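Local coordinates for DNA-dependent metalloprotease SPRTN (Homo sapiens, PDB 6MDW), which cleaves proteins covalently cross-linked to DNA, acting as a DNA-dependent zinc metalloendopeptidase that protects the genome during DNA synthesis, at residues 55-63 with 88-99. Sequence-based numbering, arbitrary orientation.
Sequences CAGICSYEG and TLLHEMIHAYLF. With ZN (zinc ion), chain F.
Tyr61 and Phe99 meet through different first torsions: Tyr61 CG lies roughly anti to its carbonyl carbon (chi1 -33°, short of the staggered position), Phe99 CG anti to its backbone N. The two side chains run antiparallel past one another, with Tyr61 CD2 3.4 Å from Phe99 CG. Tyr61 CB sits over one face of the Phe99 ring, 3.7 Å from its centroid, a CH-pi contact, while the ring planes stand at 46°. Tyr61 OH reaches back along the helix to His95 CB at 3.6 Å. Two residues earlier on the strand, Cys59 SG, in one of its two conformers, lies 3.4 Å from Glu92 O. Glu92, bent at chi2, curls its carboxylate against the Gly57-Ile58 backbone; its OE2 is hydrogen-bonded outside the two segments. Gly57, without a side chain, lets this carboxylate and Thr88 CG2 come up against its backbone, CG2 3.9 Å from Gly57 CA. Strand 57-61 runs nearly parallel to the 88-99 part of the helix, at 20°. His91 NE2 and His95 NE2 bind the zinc ion at 2.0 and 2.1 Å, and His110 completes the histidine ligands. With Glu92 as the active-site residue, this is the HExxH helix of a zincin-type SprT protease domain, packed against an outermost strand of its sheet.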
ATOM      1  N   CYS A  55      -4.023   6.028   3.819  0.50  9.44           N
ATOM      2  CA  CYS A  55      -2.848   5.394   3.264  0.50  9.42           C
ATOM      3  C   CYS A  55      -2.748   5.849   1.805  0.50 11.21           C
ATOM      4  O   CYS A  55      -3.747   5.958   1.130  0.50  9.88           O
ATOM      5  CB  CYS A  55      -2.931   3.868   3.294  0.50 10.16           C
ATOM      6  SG  CYS A  55      -3.263   3.118   4.914  0.50 11.21           S
ATOM      7  N   ALA A  56      -1.535   6.115   1.337  0.50 12.70           N
ATOM      8  CA  ALA A  56      -1.302   6.392  -0.065  1.00 11.69           C
ATOM      9  C   ALA A  56      -1.567   5.133  -0.899  1.00 10.58           C
ATOM     10  O   ALA A  56      -1.938   5.222  -2.064  0.50  8.91           O
ATOM     11  CB  ALA A  56       0.131   6.836  -0.210  1.00 14.66           C
ATOM     12  N   GLY A  57      -1.312   3.976  -0.301  1.00  9.50           N
ATOM     13  CA  GLY A  57      -1.470   2.683  -0.938  1.00 10.41           C
ATOM     14  C   GLY A  57      -1.892   1.646   0.093  1.00 11.22           C
ATOM     15  O   GLY A  57      -1.457   1.723   1.253  1.00 12.25           O
ATOM     16  N   ILE A  58      -2.718   0.684  -0.336  1.00  8.93           N
ATOM     17  CA  ILE A  58      -3.059  -0.461   0.466  1.00  8.75           C
ATOM     18  C   ILE A  58      -3.119  -1.717  -0.411  1.00 10.66           C
ATOM     19  O   ILE A  58      -3.259  -1.651  -1.641  1.00  9.75           O
ATOM     20  CB  ILE A  58      -4.393  -0.267   1.242  1.00 11.11           C
ATOM     21  CG1 ILE A  58      -5.621  -0.187   0.332  1.00 12.02           C
ATOM     22  CG2 ILE A  58      -4.314   0.942   2.168  1.00 13.03           C
ATOM     23  CD1 ILE A  58      -6.199  -1.519  -0.077  1.00 15.26           C
ATOM     24  N   CYS A  59      -3.064  -2.879   0.242  0.50  9.22           N
ATOM     25  CA  CYS A  59      -3.496  -4.145  -0.308  0.50  9.45           C
ATOM     26  C   CYS A  59      -4.664  -4.711   0.507  0.50  9.19           C
ATOM     27  O   CYS A  59      -4.758  -4.509   1.703  0.50  8.42           O
ATOM     28  CB  CYS A  59      -2.394  -5.189  -0.231  0.50  8.79           C
ATOM     29  SG  CYS A  59      -0.942  -4.803  -1.246  0.50 12.94           S
ATOM     30  N   SER A  60      -5.513  -5.490  -0.153  0.50 13.21           N
ATOM     31  CA  SER A  60      -6.412  -6.359   0.577  0.50 13.82           C
ATOM     32  C   SER A  60      -6.248  -7.770   0.016  0.50 17.77           C
ATOM     33  O   SER A  60      -6.109  -7.945  -1.190  0.50 17.18           O
ATOM     34  CB  SER A  60      -7.826  -5.880   0.515  0.50 23.07           C
ATOM     35  OG  SER A  60      -8.260  -5.786  -0.827  0.50 27.97           O
ATOM     36  N   TYR A  61      -6.248  -8.757   0.916  1.00 20.29           N
ATOM     37  CA  TYR A  61      -6.031 -10.152   0.549  1.00 19.71           C
ATOM     38  C   TYR A  61      -7.259 -10.960   0.960  1.00 37.45           C
ATOM     39  O   TYR A  61      -7.637 -10.916   2.125  1.00 35.45           O
ATOM     40  CB  TYR A  61      -4.812 -10.700   1.277  1.00 31.60           C
ATOM     41  CG  TYR A  61      -3.710  -9.706   1.523  1.00 32.72           C
ATOM     42  CD1 TYR A  61      -3.732  -8.837   2.607  1.00 35.79           C
ATOM     43  CD2 TYR A  61      -2.629  -9.651   0.669  1.00 27.50           C
ATOM     44  CE1 TYR A  61      -2.695  -7.943   2.831  1.00 33.62           C
ATOM     45  CE2 TYR A  61      -1.575  -8.790   0.895  1.00 25.48           C
ATOM     46  CZ  TYR A  61      -1.611  -7.921   1.964  1.00 35.97           C
ATOM     47  OH  TYR A  61      -0.551  -7.075   2.128  1.00 27.37           O
ATOM     48  N   GLU A  62      -7.859 -11.678   0.003  1.00 43.03           N
ATOM     49  CA  GLU A  62      -9.050 -12.498   0.272  1.00 67.94           C
ATOM     50  C   GLU A  62      -8.660 -13.747   1.078  1.00 69.46           C
ATOM     51  O   GLU A  62      -9.508 -14.348   1.741  1.00 89.67           O
ATOM     52  CB  GLU A  62      -9.777 -12.863  -1.026  1.00 63.83           C
ATOM     53  CG  GLU A  62     -10.697 -11.765  -1.547  1.00 76.13           C
ATOM     54  CD  GLU A  62     -11.891 -11.406  -0.669  1.00 93.11           C
ATOM     55  OE1 GLU A  62     -12.160 -12.137   0.308  1.00104.56           O
ATOM     56  OE2 GLU A  62     -12.560 -10.390  -0.967  1.00 77.53           O
ATOM     57  N   GLY A  63      -7.380 -14.131   1.014  1.00 59.11           N
ATOM     58  CA  GLY A  63      -6.833 -15.218   1.821  1.00 72.16           C
ATOM     59  C   GLY A  63      -7.093 -16.574   1.188  1.00 79.56           C
ATOM     60  O   GLY A  63      -6.159 -17.330   0.916  1.00 66.23           O
ATOM     61  N   THR A  88       5.133   3.988  -4.499  1.00  5.64           N
ATOM     62  CA  THR A  88       4.011   3.487  -3.697  1.00  6.66           C
ATOM     63  C   THR A  88       3.482   2.186  -4.325  1.00  6.25           C
ATOM     64  O   THR A  88       3.253   1.184  -3.645  1.00  6.98           O
ATOM     65  CB  THR A  88       2.882   4.524  -3.549  1.00  7.60           C
ATOM     66  OG1 THR A  88       3.439   5.692  -2.930  1.00  8.65           O
ATOM     67  CG2 THR A  88       1.740   3.962  -2.738  1.00  8.14           C
ATOM     68  N   LEU A  89       3.300   2.199  -5.655  1.00  6.60           N
ATOM     69  CA  LEU A  89       2.756   1.028  -6.334  1.00  6.85           C
ATOM     70  C   LEU A  89       3.715  -0.150  -6.130  1.00  6.08           C
ATOM     71  O   LEU A  89       3.277  -1.260  -5.846  1.00  6.80           O
ATOM     72  CB  LEU A  89       2.583   1.338  -7.822  1.00  7.54           C
ATOM     73  CG  LEU A  89       2.191   0.149  -8.708  1.00  8.99           C
ATOM     74  CD1 LEU A  89       0.935  -0.541  -8.252  1.00  8.47           C
ATOM     75  CD2 LEU A  89       2.069   0.572 -10.154  1.00  9.31           C
ATOM     76  N   LEU A  90       5.028   0.099  -6.299  1.00  6.65           N
ATOM     77  CA  LEU A  90       5.990  -1.025  -6.229  1.00  7.34           C
ATOM     78  C   LEU A  90       6.005  -1.597  -4.808  1.00  6.05           C
ATOM     79  O   LEU A  90       6.099  -2.801  -4.622  1.00  6.95           O
ATOM     80  CB  LEU A  90       7.365  -0.566  -6.706  1.00  6.54           C
ATOM     81  CG  LEU A  90       7.502  -0.434  -8.211  1.00  7.07           C
ATOM     82  CD1 LEU A  90       8.778   0.297  -8.541  1.00  7.60           C
ATOM     83  CD2 LEU A  90       7.408  -1.787  -8.909  1.00  8.79           C
ATOM     84  N   HIS A  91       5.914  -0.720  -3.790  1.00  5.60           N
ATOM     85  CA  HIS A  91       5.824  -1.166  -2.410  1.00  6.99           C
ATOM     86  C   HIS A  91       4.636  -2.116  -2.216  1.00  6.17           C
ATOM     87  O   HIS A  91       4.782  -3.206  -1.679  1.00  5.78           O
ATOM     88  CB  HIS A  91       5.735   0.053  -1.483  1.00  7.48           C
ATOM     89  CG  HIS A  91       5.600  -0.243  -0.029  1.00  7.54           C
ATOM     90  ND1 HIS A  91       6.565   0.150   0.898  1.00  8.93           N
ATOM     91  CD2 HIS A  91       4.617  -0.852   0.681  1.00  9.51           C
ATOM     92  CE1 HIS A  91       6.168  -0.238   2.102  1.00  8.03           C
ATOM     93  NE2 HIS A  91       4.987  -0.867   2.002  1.00  7.98           N
ATOM     94  N   GLU A  92       3.461  -1.698  -2.693  1.00  6.00           N
ATOM     95  CA  GLU A  92       2.281  -2.530  -2.571  1.00  6.06           C
ATOM     96  C   GLU A  92       2.435  -3.842  -3.351  1.00  6.26           C
ATOM     97  O   GLU A  92       1.996  -4.889  -2.902  1.00  7.47           O
ATOM     98  CB  GLU A  92       1.015  -1.809  -3.049  1.00  6.88           C
ATOM     99  CG  GLU A  92       0.703  -0.537  -2.272  1.00 10.44           C
ATOM    100  CD  GLU A  92       0.677  -0.712  -0.775  1.00 14.14           C
ATOM    101  OE1 GLU A  92       0.292  -1.785  -0.260  1.00 13.37           O
ATOM    102  OE2 GLU A  92       1.084   0.266  -0.095  1.00 26.11           O
ATOM    103  N   MET A  93       3.058  -3.777  -4.533  1.00  5.41           N
ATOM    104  CA  MET A  93       3.244  -5.008  -5.322  1.00  5.99           C
ATOM    105  C   MET A  93       4.168  -6.010  -4.631  1.00  6.81           C
ATOM    106  O   MET A  93       3.982  -7.225  -4.811  1.00  7.20           O
ATOM    107  CB  MET A  93       3.746  -4.639  -6.715  1.00  5.57           C
ATOM    108  CG  MET A  93       2.676  -3.926  -7.568  1.00  6.52           C
ATOM    109  SD  MET A  93       3.251  -3.428  -9.225  1.00  8.82           S
ATOM    110  CE  MET A  93       3.284  -5.027 -10.038  1.00  9.19           C
ATOM    111  N   ILE A  94       5.121  -5.533  -3.830  1.00  6.05           N
ATOM    112  CA  ILE A  94       5.955  -6.442  -3.055  1.00  6.64           C
ATOM    113  C   ILE A  94       5.093  -7.163  -2.019  1.00  6.16           C
ATOM    114  O   ILE A  94       5.138  -8.373  -1.878  1.00  7.07           O
ATOM    115  CB  ILE A  94       7.135  -5.722  -2.380  1.00  6.06           C
ATOM    116  CG1 ILE A  94       8.091  -5.146  -3.431  1.00  6.66           C
ATOM    117  CG2 ILE A  94       7.842  -6.703  -1.484  1.00  7.51           C
ATOM    118  CD1 ILE A  94       9.129  -4.252  -2.828  1.00  8.02           C
ATOM    119  N   HIS A  95       4.255  -6.417  -1.297  1.00  6.54           N
ATOM    120  CA  HIS A  95       3.322  -7.078  -0.365  1.00  6.67           C
ATOM    121  C   HIS A  95       2.470  -8.099  -1.120  1.00  8.25           C
ATOM    122  O   HIS A  95       2.230  -9.218  -0.637  1.00  8.07           O
ATOM    123  CB  HIS A  95       2.412  -6.049   0.312  1.00  6.86           C
ATOM    124  CG  HIS A  95       3.058  -5.204   1.369  1.00  6.99           C
ATOM    125  ND1 HIS A  95       3.811  -5.708   2.425  1.00  8.57           N
ATOM    126  CD2 HIS A  95       3.012  -3.864   1.539  1.00  8.79           C
ATOM    127  CE1 HIS A  95       4.202  -4.677   3.176  1.00  9.50           C
ATOM    128  NE2 HIS A  95       3.741  -3.535   2.647  1.00  8.94           N
ATOM    129  N   ALA A  96       1.951  -7.714  -2.272  1.00  6.07           N
ATOM    130  CA  ALA A  96       1.113  -8.630  -3.056  1.00  7.40           C
ATOM    131  C   ALA A  96       1.927  -9.885  -3.435  1.00  8.57           C
ATOM    132  O   ALA A  96       1.407 -10.993  -3.403  1.00  9.05           O
ATOM    133  CB  ALA A  96       0.590  -7.936  -4.276  1.00  7.60           C
ATOM    134  N   TYR A  97       3.178  -9.703  -3.879  1.00  7.56           N
ATOM    135  CA  TYR A  97       3.980 -10.837  -4.295  1.00  7.84           C
ATOM    136  C   TYR A  97       4.197 -11.808  -3.137  1.00  8.84           C
ATOM    137  O   TYR A  97       4.130 -13.033  -3.336  1.00  9.56           O
ATOM    138  CB  TYR A  97       5.332 -10.365  -4.834  1.00  8.10           C
ATOM    139  CG  TYR A  97       6.173 -11.501  -5.363  1.00  8.97           C
ATOM    140  CD1 TYR A  97       5.990 -11.938  -6.650  1.00  8.81           C
ATOM    141  CD2 TYR A  97       7.151 -12.100  -4.597  1.00 10.28           C
ATOM    142  CE1 TYR A  97       6.734 -12.980  -7.175  1.00  8.92           C
ATOM    143  CE2 TYR A  97       7.885 -13.170  -5.091  1.00 10.19           C
ATOM    144  CZ  TYR A  97       7.690 -13.582  -6.395  1.00  9.98           C
ATOM    145  OH  TYR A  97       8.410 -14.654  -6.896  1.00 12.04           O
ATOM    146  N   LEU A  98       4.495 -11.293  -1.937  1.00  8.64           N
ATOM    147  CA  LEU A  98       4.704 -12.149  -0.776  1.00  8.80           C
ATOM    148  C   LEU A  98       3.418 -12.891  -0.422  1.00 12.42           C
ATOM    149  O   LEU A  98       3.473 -14.049  -0.026  1.00 12.74           O
ATOM    150  CB  LEU A  98       5.265 -11.335   0.390  1.00 10.38           C
ATOM    151  CG  LEU A  98       6.641 -10.729   0.149  1.00 13.12           C
ATOM    152  CD1 LEU A  98       7.073  -9.886   1.328  1.00 15.79           C
ATOM    153  CD2 LEU A  98       7.682 -11.805  -0.100  1.00 14.24           C
ATOM    154  N   PHE A  99       2.258 -12.268  -0.627  1.00  8.99           N
ATOM    155  CA  PHE A  99       0.981 -12.937  -0.386  1.00 10.42           C
ATOM    156  C   PHE A  99       0.772 -14.072  -1.408  1.00 12.46           C
ATOM    157  O   PHE A  99       0.449 -15.236  -1.012  1.00 14.58           O
ATOM    158  CB  PHE A  99      -0.190 -11.938  -0.394  1.00 11.03           C
ATOM    159  CG  PHE A  99      -1.534 -12.620  -0.439  1.00 17.42           C
ATOM    160  CD1 PHE A  99      -2.065 -13.184   0.710  1.00 23.16           C
ATOM    161  CD2 PHE A  99      -2.235 -12.740  -1.626  1.00 21.89           C
ATOM    162  CE1 PHE A  99      -3.298 -13.817   0.673  1.00 22.06           C
ATOM    163  CE2 PHE A  99      -3.463 -13.380  -1.661  1.00 30.09           C
ATOM    164  CZ  PHE A  99      -3.979 -13.929  -0.516  1.00 27.10           C
TER
HETATM  165 ZN    ZN F 805       3.939  -1.654   3.554  1.00 11.10          ZN